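Local coordinates for protein BauA (Acinetobacter baumannii, PDB 6HCP) that serves as the outer-membrane receptor for ferric preacinetobactin and, as a member of the TonB-dependent family, probably carries this iron-loaded siderophore into the periplasm, at residues 72-77 / 668-673; 95-100 / 218-223; 178-183 / 698-703. All coordinates share one frame; numbering follows the deposited sequence.

Interaction 3 closes the barrel itself, pairing its first strand with its last, whereas interactions 1 and 2 tie the plug to the inside of that wall. Interactions 1 and 3 are neighbours: strands 665-674 and 697-705 pair side by side, and Gln76 of interaction 1 packs on Leu700 and Ser701 of interaction 3. Interaction 2 lies further round the wall, touching interaction 3 where Lys222 meets Met181. All three are largely buried, but their chemistry differs. The plug contacts rely on charged and amide side chains, with a diol or a water filling in, while the seam combines a backbone ladder with apolar side chains, some meeting detergent on the outer face.

Interaction 1 of 3, residues 72-77 / 668-673; sequences IEDKQA and TFRANI. With EDO (1,2-ethanediol), chain K.
Arg670 takes hold of Asp74 side-on, directing two nitrogens at one oxygen. Asp74 OD1 lies 2.9 Å from Arg670 NH2 and 3.1 Å from Arg670 NE, within the guanidinium plane. The carboxylate is turned 47° from that plane: NH2 meets OD1 nearly in line with its C-O bond, while NE comes in on the anti lone pair. Asp74 OD2 goes to Lys70, in a salt bridge, and to Gln42; two cations, Arg670 and Lys70, would be expected to keep the acid ionised. The length of arginine suits the gap, its chain running extended from CG to NE. Its flat end is sandwiched, with Thr668 CG2 over the centre of one face and Glu73 CB nearer the rim of the other.

In this TonB-dependent receptor the plug domain sits inside a beta-barrel, and here plug helix 69-75 ends against wall strand 665-674. A Schellman motif finishes the helix, in which Gln76 adopts a positive phi (53°) and its CB points at the strand. Gln76 NE2 donates to Asn672 OD1 at 2.8 Å, in a fairly straight bond between amides whose planes stand 66° apart. The same nitrogen also makes a weak bond to Met699 O. Asparagine suits the wall position because its amide offers an acceptor and a donor at once. While OD1 receives Gln76, Asn672 ND2 donates to ethanediol O2 at 3.1 Å. The diol, probably from the crystallisation liquor, bridges back to the helix end, its O1 donating to Asp74 O at 2.7 Å, and it also bonds to Arg657 and Ser627.

Interaction 2 of 3, residues 95-100 / 218-223; sequences GASGGW and NDQSKE
Ser97 and Gln220 grip each other through two hydrogen bonds, which form the tight part of this contact. Ser97 OG donates to Gln220 OE1 at 2.7 Å, lying in the plane of that carbonyl. In return Gln220 NE2 donates to Ser97 O at 3.1 Å, but it sits well above the plane of the peptide carbonyl (49°). The primary amide of glutamine suits the place because it gives and accepts within one flat group. The serine hydroxyl is brought to it by a first torsion that sets OG anti to the backbone N (chi1 169°). Gly98 completes the close fit: its CA rests 3.7 Å from Gln220 NE2, where a beta carbon would collide with the amide, and its positive phi is also one that glycine adopts easily.

The looser side belongs to Lys222, which is only partly buried. Its chain, extended beyond CG, brings the ammonium to the same hydroxyl, with Lys222 NZ donating to Ser97 OG at 2.9 Å. Donating a hydrogen bond to Gln220 while accepting one from a cation probably polarises this hydroxyl. Beyond it a water takes over from direct packing, accepting from Gly98 N at 2.9 Å and from Lys222 NZ at 3.1 Å.

The plug loop between strands 91-92 and 105-106 thus docks on the start of barrel strand 221-234. Gly98 also bonds through its backbone to Thr255, and Gln220 NE2 to Gly253 O, both just past strand 238-252, which pairs with 221-234 in the wall.

Interaction 3 of 3, residues 178-183 / 698-703; sequences TTYMSD and YMLSVS. With C8E ((hydroxyethyloxy)tri(ethyloxy)octane), chain B; EDO (1,2-ethanediol), chain R.
Leu700 lies alongside the Tyr180 ring, its CD1 3.8 Å from Tyr180 CD2, with both side chains heading the same way off the sheet. This is the closing seam of the beta-barrel, where the first strand, 173-181, pairs antiparallel with the last, 697-705, which belongs to the predicted TonB C-terminal box. On the other face Met181 and Met699 run together toward the plug, Met181 SD 3.8 Å from Met699 CE, and both touch Lys78. Unbranched methionine chains can lie side by side there, while the Tyr180 ring and branched Leu700 present hydrocarbon to a subunit interface and to detergent: Tyr180 packs on Leu652 of the second subunit, and Leu700 CD2 meets C20, in the ether head of a bound detergent, at 3.7 Å.

Between the two faces runs a regular backbone ladder. Tyr180 and Leu700 each donate N-H to the other's C=O, as a hydrogen-bonded pair, with Tyr180 N to Leu700 O at 2.8 Å, and Thr178 and Val702 do the same. Thr179 with Ser701 and Met181 with Met699 are the non-hydrogen-bonded pairs. At the exposed end Thr178 OG1 receives a weak bond from an ethanediol.

At the other end the first strand breaks off at Ser182, just before a cis peptide. Ser182 N still reaches Tyr698 O, but a side chain takes the returning bond: chi1 of 62° sets Ser182 OG between the backbone N and the carbonyl carbon, where it accepts from Tyr698 N at 3.0 Å, nearly straight at 172°.

Interaction 1 of 3, residues 72-77 / 668-673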
loop_
_atom_site.group_PDB
_atom_site.type_symbol
_atom_site.label_atom_id
_atom_site.label_comp_id
_atom_site.label_asym_id
_atom_site.label_seq_id
_atom_site.Cartn_x
_atom_site.Cartn_y
_atom_site.Cartn_z
ATOM N N ILE A 72 -5.823 24.501 6.972
ATOM C CA ILE A 72 -4.431 24.231 7.132
ATOM C C ILE A 72 -4.239 22.999 8.032
ATOM O O ILE A 72 -3.391 22.132 7.750
ATOM C CB ILE A 72 -3.697 25.476 7.657
ATOM C CG1 ILE A 72 -3.779 26.637 6.657
ATOM C CG2 ILE A 72 -2.270 25.146 8.016
ATOM C CD1 ILE A 72 -3.299 27.943 7.233
ATOM N N GLU A 73 -4.938 22.964 9.174
ATOM C CA GLU A 73 -4.770 21.837 10.096
ATOM C C GLU A 73 -5.383 20.574 9.464
ATOM O O GLU A 73 -4.865 19.477 9.658
ATOM C CB GLU A 73 -5.380 22.132 11.470
ATOM C CG GLU A 73 -4.592 23.139 12.304
ATOM C CD GLU A 73 -3.246 22.723 12.884
ATOM O OE1 GLU A 73 -2.443 23.658 13.170
ATOM O OE2 GLU A 73 -3.001 21.487 13.095
ATOM N N ASP A 74 -6.471 20.730 8.705
ATOM C CA ASP A 74 -7.125 19.576 8.072
ATOM C C ASP A 74 -6.202 18.896 7.046
ATOM O O ASP A 74 -6.233 17.671 6.896
ATOM C CB ASP A 74 -8.454 19.963 7.443
ATOM C CG ASP A 74 -9.570 20.169 8.464
ATOM O OD1 ASP A 74 -9.394 19.741 9.628
ATOM O OD2 ASP A 74 -10.586 20.773 8.093
ATOM N N LYS A 75 -5.364 19.675 6.352
ATOM C CA LYS A 75 -4.396 19.111 5.397
ATOM C C LYS A 75 -3.130 18.610 6.104
ATOM O O LYS A 75 -2.269 17.960 5.476
ATOM C CB LYS A 75 -4.029 20.175 4.347
ATOM C CG LYS A 75 -5.189 20.703 3.528
ATOM C CD LYS A 75 -5.929 19.640 2.712
ATOM C CE LYS A 75 -5.066 19.110 1.584
ATOM N NZ LYS A 75 -5.756 18.103 0.742
ATOM N N GLN A 76 -2.950 18.988 7.375
ATOM C CA GLN A 76 -1.652 18.820 8.076
ATOM C C GLN A 76 -0.530 19.455 7.228
ATOM O O GLN A 76 0.576 18.908 7.094
ATOM C CB GLN A 76 -1.366 17.339 8.392
ATOM C CG GLN A 76 -2.514 16.621 9.107
ATOM C CD GLN A 76 -2.094 15.297 9.723
ATOM O OE1 GLN A 76 -1.133 15.216 10.472
ATOM N NE2 GLN A 76 -2.719 14.221 9.280
ATOM N N ALA A 77 -0.809 20.643 6.691
ATOM C CA ALA A 77 0.095 21.337 5.791
ATOM C C ALA A 77 1.378 21.729 6.531
ATOM O O ALA A 77 1.348 22.340 7.613
ATOM C CB ALA A 77 -0.603 22.547 5.208
ATOM N N THR A 668 -9.392 16.169 18.236
ATOM C CA THR A 668 -9.471 15.826 16.824
ATOM C C THR A 668 -8.267 14.954 16.432
ATOM O O THR A 668 -7.116 15.261 16.747
ATOM C CB THR A 668 -9.536 17.068 15.930
ATOM O OG1 THR A 668 -10.722 17.792 16.224
ATOM C CG2 THR A 668 -9.542 16.733 14.455
ATOM N N PHE A 669 -8.584 13.825 15.799
ATOM C CA PHE A 669 -7.622 12.896 15.218
ATOM C C PHE A 669 -7.626 13.071 13.694
ATOM O O PHE A 669 -8.689 13.178 13.098
ATOM C CB PHE A 669 -8.005 11.449 15.529
ATOM C CG PHE A 669 -8.117 11.124 16.999
ATOM C CD1 PHE A 669 -9.292 11.383 17.694
ATOM C CD2 PHE A 669 -7.040 10.618 17.696
ATOM C CE1 PHE A 669 -9.379 11.136 19.057
ATOM C CE2 PHE A 669 -7.137 10.344 19.052
ATOM C CZ PHE A 669 -8.299 10.622 19.734
ATOM N N ARG A 670 -6.434 13.091 13.089
ATOM C CA ARG A 670 -6.300 13.261 11.648
ATOM C C ARG A 670 -5.278 12.257 11.123
ATOM O O ARG A 670 -4.209 12.042 11.715
ATOM C CB ARG A 670 -5.856 14.683 11.284
ATOM C CG ARG A 670 -6.885 15.761 11.568
ATOM C CD ARG A 670 -6.356 17.172 11.329
ATOM N NE ARG A 670 -7.409 18.166 11.429
ATOM C CZ ARG A 670 -7.537 19.024 12.433
ATOM N NH1 ARG A 670 -6.823 18.881 13.538
ATOM N NH2 ARG A 670 -8.382 20.027 12.315
ATOM N N ALA A 671 -5.615 11.679 9.971
ATOM C CA ALA A 671 -4.761 10.769 9.262
ATOM C C ALA A 671 -4.836 11.140 7.781
ATOM O O ALA A 671 -5.928 11.280 7.260
ATOM C CB ALA A 671 -5.190 9.332 9.480
ATOM N N ASN A 672 -3.664 11.222 7.130
ATOM C CA ASN A 672 -3.581 11.582 5.710
ATOM C C ASN A 672 -2.485 10.750 5.042
ATOM O O ASN A 672 -1.439 10.505 5.636
ATOM C CB ASN A 672 -3.253 13.062 5.490
ATOM C CG ASN A 672 -4.361 13.977 5.928
ATOM O OD1 ASN A 672 -4.488 14.253 7.130
ATOM N ND2 ASN A 672 -5.300 14.184 5.022
ATOM N N ILE A 673 -2.781 10.289 3.822
ATOM C CA ILE A 673 -1.798 9.720 2.938
ATOM C C ILE A 673 -1.787 10.575 1.672
ATOM O O ILE A 673 -2.796 10.691 1.005
ATOM C CB ILE A 673 -2.091 8.241 2.586
ATOM C CG1 ILE A 673 -2.337 7.389 3.836
ATOM C CG2 ILE A 673 -0.954 7.679 1.739
ATOM C CD1 ILE A 673 -2.721 5.954 3.530
HETATM C C1 EDO K . -7.581 14.904 7.965
HETATM O O1 EDO K . -8.082 16.267 8.219
HETATM C C2 EDO K . -8.431 14.300 6.829
HETATM O O2 EDO K . -8.216 15.020 5.596
#

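Interaction 2 of 3, residues 95-100 / 218-223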
loop_
_atom_site.group_PDB
_atom_site.type_symbol
_atom_site.label_atom_id
_atom_site.label_comp_id
_atom_site.label_asym_id
_atom_site.label_seq_id
_atom_site.Cartn_x
_atom_site.Cartn_y
_atom_site.Cartn_z
ATOM N N GLY A 95 6.489 19.614 -6.794
ATOM C CA GLY A 95 6.035 18.641 -5.782
ATOM C C GLY A 95 7.141 17.785 -5.173
ATOM O O GLY A 95 6.845 16.791 -4.516
ATOM N N ALA A 96 8.401 18.224 -5.260
ATOM C CA ALA A 96 9.507 17.507 -4.643
ATOM C C ALA A 96 9.414 17.631 -3.121
ATOM O O ALA A 96 8.858 18.602 -2.573
ATOM C CB ALA A 96 10.836 18.025 -5.148
ATOM N N SER A 97 9.967 16.624 -2.443
ATOM C CA SER A 97 10.112 16.636 -1.004
ATOM C C SER A 97 11.512 17.126 -0.617
ATOM O O SER A 97 12.513 16.633 -1.128
ATOM C CB SER A 97 9.858 15.236 -0.426
ATOM O OG SER A 97 10.248 15.192 0.941
ATOM N N GLY A 98 11.579 18.039 0.355
ATOM C CA GLY A 98 12.834 18.424 0.968
ATOM C C GLY A 98 13.751 19.174 0.016
ATOM O O GLY A 98 14.964 19.065 0.106
ATOM N N GLY A 99 13.166 20.036 -0.821
ATOM C CA GLY A 99 13.941 20.986 -1.594
ATOM C C GLY A 99 14.506 22.078 -0.700
ATOM O O GLY A 99 14.134 22.206 0.478
ATOM N N TRP A 100 15.389 22.892 -1.279
ATOM C CA TRP A 100 15.989 24.003 -0.544
ATOM C C TRP A 100 15.034 25.199 -0.430
ATOM O O TRP A 100 15.284 26.125 0.340
ATOM C CB TRP A 100 17.331 24.381 -1.169
ATOM C CG TRP A 100 17.287 24.576 -2.651
ATOM C CD1 TRP A 100 17.588 23.666 -3.620
ATOM C CD2 TRP A 100 16.961 25.797 -3.339
ATOM N NE1 TRP A 100 17.449 24.227 -4.860
ATOM C CE2 TRP A 100 17.149 25.553 -4.714
ATOM C CE3 TRP A 100 16.624 27.088 -2.919
ATOM C CZ2 TRP A 100 16.871 26.518 -5.679
ATOM C CZ3 TRP A 100 16.350 28.045 -3.878
ATOM C CH2 TRP A 100 16.446 27.752 -5.239
ATOM N N ASN A 218 14.245 8.579 1.077
ATOM C CA ASN A 218 15.423 7.875 1.628
ATOM C C ASN A 218 16.483 8.880 2.095
ATOM O O ASN A 218 16.863 9.776 1.349
ATOM C CB ASN A 218 16.088 6.942 0.620
ATOM C CG ASN A 218 15.232 5.754 0.223
ATOM O OD1 ASN A 218 14.258 5.421 0.889
ATOM N ND2 ASN A 218 15.590 5.113 -0.877
ATOM N N ASP A 219 16.967 8.687 3.330
ATOM C CA ASP A 219 18.098 9.430 3.895
ATOM C C ASP A 219 17.810 10.941 3.949
ATOM O O ASP A 219 18.734 11.744 4.043
ATOM C CB ASP A 219 19.362 9.263 3.058
ATOM C CG ASP A 219 19.950 7.863 3.124
ATOM O OD1 ASP A 219 19.716 7.185 4.152
ATOM O OD2 ASP A 219 20.527 7.427 2.094
ATOM N N GLN A 220 16.533 11.311 3.973
ATOM C CA GLN A 220 16.150 12.712 4.136
ATOM C C GLN A 220 15.504 12.877 5.504
ATOM O O GLN A 220 14.673 12.088 5.885
ATOM C CB GLN A 220 15.175 13.113 3.033
ATOM C CG GLN A 220 14.842 14.595 3.007
ATOM C CD GLN A 220 13.971 14.917 1.814
ATOM O OE1 GLN A 220 12.748 14.833 1.889
ATOM N NE2 GLN A 220 14.605 15.225 0.682
ATOM N N SER A 221 15.927 13.903 6.240
ATOM C CA SER A 221 15.300 14.256 7.488
ATOM C C SER A 221 14.977 15.752 7.481
ATOM O O SER A 221 15.645 16.536 6.816
ATOM C CB SER A 221 16.190 13.877 8.652
ATOM O OG SER A 221 17.357 14.663 8.647
ATOM N N LYS A 222 13.885 16.107 8.153
ATOM C CA LYS A 222 13.326 17.452 8.127
ATOM C C LYS A 222 13.121 17.944 9.554
ATOM O O LYS A 222 12.507 17.249 10.357
ATOM C CB LYS A 222 11.981 17.444 7.406
ATOM C CG LYS A 222 12.044 17.095 5.930
ATOM C CD LYS A 222 10.671 17.004 5.347
ATOM C CE LYS A 222 10.650 16.820 3.853
ATOM N NZ LYS A 222 9.278 16.517 3.382
ATOM N N GLU A 223 13.723 19.098 9.865
ATOM C CA GLU A 223 13.570 19.759 11.145
ATOM C C GLU A 223 12.957 21.148 10.917
ATOM O O GLU A 223 13.336 21.878 9.984
ATOM C CB GLU A 223 14.916 19.811 11.861
ATOM C CG GLU A 223 14.845 20.548 13.186
ATOM C CD GLU A 223 16.180 20.849 13.850
ATOM O OE1 GLU A 223 17.234 20.804 13.156
ATOM O OE2 GLU A 223 16.158 21.162 15.056
HETATM O O HOH W 1 9.244 19.175 1.692
#

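Interaction 3 of 3, residues 178-183 / 698-703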
loop_
_atom_site.group_PDB
_atom_site.type_symbol
_atom_site.label_atom_id
_atom_site.label_comp_id
_atom_site.label_asym_id
_atom_site.label_seq_id
_atom_site.Cartn_x
_atom_site.Cartn_y
_atom_site.Cartn_z
ATOM N N THR A 178 0.012 16.988 18.582
ATOM C CA THR A 178 1.198 16.198 18.298
ATOM C C THR A 178 1.100 15.686 16.856
ATOM O O THR A 178 0.005 15.480 16.339
ATOM C CB THR A 178 1.400 15.033 19.277
ATOM O OG1 THR A 178 0.228 14.225 19.208
ATOM C CG2 THR A 178 1.688 15.505 20.688
ATOM N N THR A 179 2.263 15.546 16.219
ATOM C CA THR A 179 2.333 15.209 14.804
ATOM C C THR A 179 3.324 14.065 14.595
ATOM O O THR A 179 4.402 14.002 15.199
ATOM C CB THR A 179 2.670 16.428 13.915
ATOM O OG1 THR A 179 3.988 16.919 14.150
ATOM C CG2 THR A 179 1.708 17.573 14.112
ATOM N N TYR A 180 3.009 13.289 13.556
ATOM C CA TYR A 180 3.884 12.321 12.952
ATOM C C TYR A 180 3.820 12.498 11.424
ATOM O O TYR A 180 2.753 12.733 10.852
ATOM C CB TYR A 180 3.456 10.903 13.361
ATOM C CG TYR A 180 3.954 9.803 12.471
ATOM C CD1 TYR A 180 5.180 9.198 12.671
ATOM C CD2 TYR A 180 3.199 9.382 11.394
ATOM C CE1 TYR A 180 5.634 8.194 11.829
ATOM C CE2 TYR A 180 3.635 8.382 10.547
ATOM C CZ TYR A 180 4.847 7.765 10.780
ATOM O OH TYR A 180 5.243 6.799 9.894
ATOM N N MET A 181 4.977 12.319 10.793
ATOM C CA MET A 181 5.051 12.150 9.367
ATOM C C MET A 181 6.056 11.037 9.084
ATOM O O MET A 181 7.095 10.946 9.719
ATOM C CB MET A 181 5.482 13.448 8.662
ATOM C CG MET A 181 5.649 13.282 7.161
ATOM S SD MET A 181 5.842 14.885 6.282
ATOM C CE MET A 181 7.292 15.588 7.051
ATOM N N SER A 182 5.709 10.148 8.154
ATOM C CA SER A 182 6.594 9.036 7.814
ATOM C C SER A 182 7.910 9.576 7.255
ATOM O O SER A 182 7.935 10.675 6.676
ATOM C CB SER A 182 5.910 8.091 6.855
ATOM O OG SER A 182 5.578 8.721 5.629
ATOM N N ASP A 183 9.025 8.879 7.509
ATOM C CA ASP A 183 9.095 7.599 8.211
ATOM C C ASP A 183 9.142 7.776 9.739
ATOM O O ASP A 183 8.807 6.836 10.475
ATOM C CB ASP A 183 10.333 6.820 7.770
ATOM C CG ASP A 183 10.201 6.153 6.416
ATOM O OD1 ASP A 183 9.066 5.972 5.997
ATOM O OD2 ASP A 183 11.245 5.798 5.831
ATOM N N TYR A 698 2.821 9.448 4.795
ATOM C CA TYR A 698 1.789 9.257 5.841
ATOM C C TYR A 698 1.908 10.388 6.868
ATOM O O TYR A 698 3.013 10.736 7.271
ATOM C CB TYR A 698 1.956 7.897 6.533
ATOM C CG TYR A 698 1.954 6.667 5.646
ATOM C CD1 TYR A 698 3.085 6.276 4.943
ATOM C CD2 TYR A 698 0.847 5.840 5.566
ATOM C CE1 TYR A 698 3.095 5.142 4.141
ATOM C CE2 TYR A 698 0.821 4.735 4.726
ATOM C CZ TYR A 698 1.967 4.355 4.056
ATOM O OH TYR A 698 2.007 3.206 3.307
ATOM N N MET A 699 0.774 10.958 7.282
ATOM C CA MET A 699 0.751 12.001 8.316
ATOM C C MET A 699 -0.345 11.696 9.343
ATOM O O MET A 699 -1.487 11.398 8.971
ATOM C CB MET A 699 0.488 13.384 7.711
ATOM C CG MET A 699 1.574 13.840 6.717
ATOM S SD MET A 699 1.287 15.552 6.228
ATOM C CE MET A 699 2.416 15.740 4.842
ATOM N N LEU A 700 0.023 11.775 10.628
ATOM C CA LEU A 700 -0.942 11.658 11.731
ATOM C C LEU A 700 -0.849 12.887 12.631
ATOM O O LEU A 700 0.244 13.352 12.906
ATOM C CB LEU A 700 -0.631 10.403 12.547
ATOM C CG LEU A 700 -0.653 9.083 11.770
ATOM C CD1 LEU A 700 -0.071 7.953 12.612
ATOM C CD2 LEU A 700 -2.058 8.746 11.304
ATOM N N SER A 701 -1.999 13.329 13.152
ATOM C CA SER A 701 -1.982 14.315 14.198
ATOM C C SER A 701 -3.134 14.081 15.175
ATOM O O SER A 701 -4.197 13.590 14.798
ATOM C CB SER A 701 -1.988 15.734 13.662
ATOM O OG SER A 701 -3.216 16.079 13.063
ATOM N N VAL A 702 -2.918 14.556 16.407
ATOM C CA VAL A 702 -3.917 14.553 17.464
ATOM C C VAL A 702 -3.871 15.910 18.167
ATOM O O VAL A 702 -2.798 16.343 18.569
ATOM C CB VAL A 702 -3.652 13.417 18.469
ATOM C CG1 VAL A 702 -4.643 13.449 19.621
ATOM C CG2 VAL A 702 -3.657 12.059 17.785
ATOM N N SER A 703 -5.030 16.566 18.293
ATOM C CA SER A 703 -5.121 17.816 19.004
ATOM C C SER A 703 -6.058 17.673 20.214
ATOM O O SER A 703 -7.057 16.961 20.168
ATOM C CB SER A 703 -5.577 18.921 18.098
ATOM O OG SER A 703 -6.967 18.818 17.849
HETATM C C2 C8E B . -4.533 2.054 0.617
HETATM C C3 C8E B . -3.724 0.810 0.244
HETATM C C4 C8E B . -2.812 1.059 -0.965
HETATM C C5 C8E B . -1.908 -0.139 -1.288
HETATM C C6 C8E B . -0.774 -0.395 -0.292
HETATM C C7 C8E B . 0.050 0.862 -0.043
HETATM C C8 C8E B . -0.436 1.603 1.203
HETATM O O9 C8E B . -0.782 0.635 2.196
HETATM C C10 C8E B . -1.145 1.226 3.438
HETATM C C11 C8E B . -2.332 0.464 4.008
HETATM O O12 C8E B . -3.352 1.391 4.388
HETATM C C13 C8E B . -4.573 0.746 4.770
HETATM C C14 C8E B . -5.181 1.395 6.015
HETATM O O15 C8E B . -4.783 2.769 6.113
HETATM C C16 C8E B . -3.782 3.034 7.104
HETATM C C17 C8E B . -3.899 4.470 7.619
HETATM O O18 C8E B . -2.684 4.849 8.274
HETATM C C19 C8E B . -2.679 6.218 8.663
HETATM C C20 C8E B . -1.413 6.916 8.168
HETATM C C1 EDO R . 0.311 11.858 16.684
HETATM O O1 EDO R . 1.646 11.931 17.211
HETATM C C2 EDO R . -0.013 10.448 16.211
HETATM O O2 EDO R . 0.607 9.488 17.061
#